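Local coordinates for acyl carrier protein (Leishmania major, PDB 5ZWT) that probably carries growing acyl chains during fatty acid biosynthesis, tethered through a phosphopantetheine arm, and is seen here in its apo form, at residues Leu56-His61 / Val73-Gln78. The protein carries 1 engineered substitution. Numbering follows the deposited sequence.
Sequences LDIPDH and VEYIAQ
Tyr75 reaches from helix 69-78 to lie against Ile58 of the extended segment that leads into the short helix 60-63. With CG anti to its backbone N (chi1 173°), the tyrosine projects toward the loop, and the ring carbon CE2 comes 3.6 Å from Ile58 CG1. The two side chains run past each other in opposite directions, with CG1, CG2 and CD1 of Ile58 all on one side of the ring plane. Both branches of Ile58 take part: CG2 lies 3.9 Å from Tyr75 CZ, while CD1 ends 4.3 Å from Ile76 CD1. A beta-branched residue suits this place, since its two arms reach CE2 and the CZ-OH end at the same time.

One residue along the helix, Ile76 starts out at an angle to the loop, but its chain bends back so that CD1 meets Leu56 CD2 at 4.0 Å. On the other side of the ring plane from Ile58, Leu56 CD2 is also 4.5 Å from Tyr75 CE2; the branched end of leucine can thus meet both Ile76 and the tyrosine. Ile76 further touches Val7 of helix 3-16 and Ile50 of helix 40-53, so the loop joins the hydrophobic interior of the small helical bundle typical of acyl carrier proteins. Ile58 N is hydrogen-bonded to Glu51 OE1, which ties the loop to helix 40-53 as well.

At the ring's far end, Tyr75 OH lies 3.7 Å from CD of the exposed Pro59, the N-cap residue of the next helix; a weak hydrogen bond links Tyr75 OH and Asn79 ND2. Tyrosine thus offers an apolar ring to the aliphatic side chains and a polar tip beside Pro59. Cohesion between the segments accordingly rests on dispersion and the hydrophobic effect, which depend on close fit more than on strict direction.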
loop_
_atom_site.group_PDB
_atom_site.type_symbol
_atom_site.label_atom_id
_atom_site.label_comp_id
_atom_site.label_asym_id
_atom_site.label_seq_id
_atom_site.Cartn_x
_atom_site.Cartn_y
_atom_site.Cartn_z
ATOM N N LEU A 56 1.760 0.061 -14.396
ATOM C CA LEU A 56 2.934 -0.704 -14.756
ATOM C C LEU A 56 2.741 -1.231 -16.161
ATOM O O LEU A 56 1.632 -1.594 -16.553
ATOM C CB LEU A 56 3.176 -1.877 -13.803
ATOM C CG LEU A 56 4.374 -1.618 -12.907
ATOM C CD1 LEU A 56 4.038 -0.475 -12.005
ATOM C CD2 LEU A 56 4.725 -2.839 -12.110
ATOM N N ASP A 57 3.822 -1.298 -16.910
ATOM C CA ASP A 57 3.795 -2.010 -18.173
ATOM C C ASP A 57 4.584 -3.278 -17.895
ATOM O O ASP A 57 5.790 -3.229 -17.630
ATOM C CB ASP A 57 4.387 -1.188 -19.319
ATOM C CG ASP A 57 4.422 -1.962 -20.625
ATOM O OD1 ASP A 57 5.464 -2.592 -20.910
ATOM O OD2 ASP A 57 3.405 -1.953 -21.361
ATOM N N ILE A 58 3.897 -4.409 -17.946
ATOM C CA ILE A 58 4.494 -5.700 -17.632
ATOM C C ILE A 58 4.912 -6.319 -18.959
ATOM O O ILE A 58 4.047 -6.552 -19.817
ATOM C CB ILE A 58 3.506 -6.601 -16.870
ATOM C CG1 ILE A 58 3.106 -5.943 -15.543
ATOM C CG2 ILE A 58 4.088 -7.981 -16.623
ATOM C CD1 ILE A 58 1.898 -6.571 -14.878
ATOM N N PRO A 59 6.201 -6.574 -19.178
ATOM C CA PRO A 59 6.621 -7.179 -20.442
ATOM C C PRO A 59 6.010 -8.557 -20.588
ATOM O O PRO A 59 5.656 -9.208 -19.601
ATOM C CB PRO A 59 8.147 -7.245 -20.317
ATOM C CG PRO A 59 8.410 -7.183 -18.854
ATOM C CD PRO A 59 7.336 -6.328 -18.277
ATOM N N ASP A 60 5.856 -8.987 -21.842
ATOM C CA ASP A 60 5.194 -10.260 -22.094
ATOM C C ASP A 60 5.923 -11.404 -21.405
ATOM O O ASP A 60 5.288 -12.375 -20.985
ATOM C CB ASP A 60 5.089 -10.505 -23.597
ATOM C CG ASP A 60 4.080 -9.590 -24.265
ATOM O OD1 ASP A 60 3.591 -8.649 -23.604
ATOM O OD2 ASP A 60 3.778 -9.810 -25.455
ATOM N N HIS A 61 7.247 -11.302 -21.261
ATOM C CA HIS A 61 8.000 -12.354 -20.586
ATOM C C HIS A 61 7.511 -12.555 -19.150
ATOM O O HIS A 61 7.364 -13.693 -18.690
ATOM C CB HIS A 61 9.493 -12.028 -20.610
ATOM N N VAL A 73 0.954 -10.731 -7.044
ATOM C CA VAL A 73 1.399 -9.956 -5.893
ATOM C C VAL A 73 2.915 -10.036 -5.737
ATOM O O VAL A 73 3.574 -9.025 -5.470
ATOM C CB VAL A 73 0.656 -10.418 -4.627
ATOM C CG1 VAL A 73 1.242 -9.749 -3.407
ATOM C CG2 VAL A 73 -0.830 -10.064 -4.745
ATOM N N GLU A 74 3.495 -11.228 -5.928
ATOM C CA GLU A 74 4.948 -11.370 -5.824
ATOM C C GLU A 74 5.662 -10.509 -6.857
ATOM O O GLU A 74 6.672 -9.860 -6.550
ATOM C CB GLU A 74 5.345 -12.838 -5.990
ATOM C CG GLU A 74 5.021 -13.724 -4.792
ATOM C CD GLU A 74 5.120 -15.205 -5.127
ATOM O OE1 GLU A 74 4.355 -16.010 -4.549
ATOM O OE2 GLU A 74 5.956 -15.560 -5.988
ATOM N N TYR A 75 5.128 -10.461 -8.077
ATOM C CA TYR A 75 5.744 -9.670 -9.133
ATOM C C TYR A 75 5.587 -8.182 -8.872
ATOM O O TYR A 75 6.551 -7.416 -8.992
ATOM C CB TYR A 75 5.123 -10.022 -10.478
ATOM C CG TYR A 75 5.609 -9.122 -11.577
ATOM C CD1 TYR A 75 6.814 -9.374 -12.211
ATOM C CD2 TYR A 75 4.878 -8.002 -11.961
ATOM C CE1 TYR A 75 7.275 -8.553 -13.209
ATOM C CE2 TYR A 75 5.336 -7.170 -12.957
ATOM C CZ TYR A 75 6.536 -7.452 -13.578
ATOM O OH TYR A 75 7.008 -6.635 -14.578
ATOM N N ILE A 76 4.367 -7.745 -8.554
ATOM C CA ILE A 76 4.125 -6.316 -8.397
ATOM C C ILE A 76 4.890 -5.775 -7.197
ATOM O O ILE A 76 5.506 -4.703 -7.269
ATOM C CB ILE A 76 2.615 -6.031 -8.277
ATOM C CG1 ILE A 76 1.870 -6.435 -9.557
ATOM C CG2 ILE A 76 2.379 -4.545 -7.988
ATOM C CD1 ILE A 76 2.189 -5.579 -10.750
ATOM N N ALA A 77 4.884 -6.509 -6.084
ATOM C CA ALA A 77 5.545 -6.021 -4.879
ATOM C C ALA A 77 7.046 -5.844 -5.085
ATOM O O ALA A 77 7.647 -4.935 -4.500
ATOM C CB ALA A 77 5.277 -6.973 -3.714
ATOM N N GLN A 78 7.661 -6.694 -5.909
ATOM C CA GLN A 78 9.093 -6.639 -6.179
ATOM C C GLN A 78 9.466 -5.634 -7.261
ATOM O O GLN A 78 10.652 -5.317 -7.407
ATOM C CB GLN A 78 9.606 -8.025 -6.582
#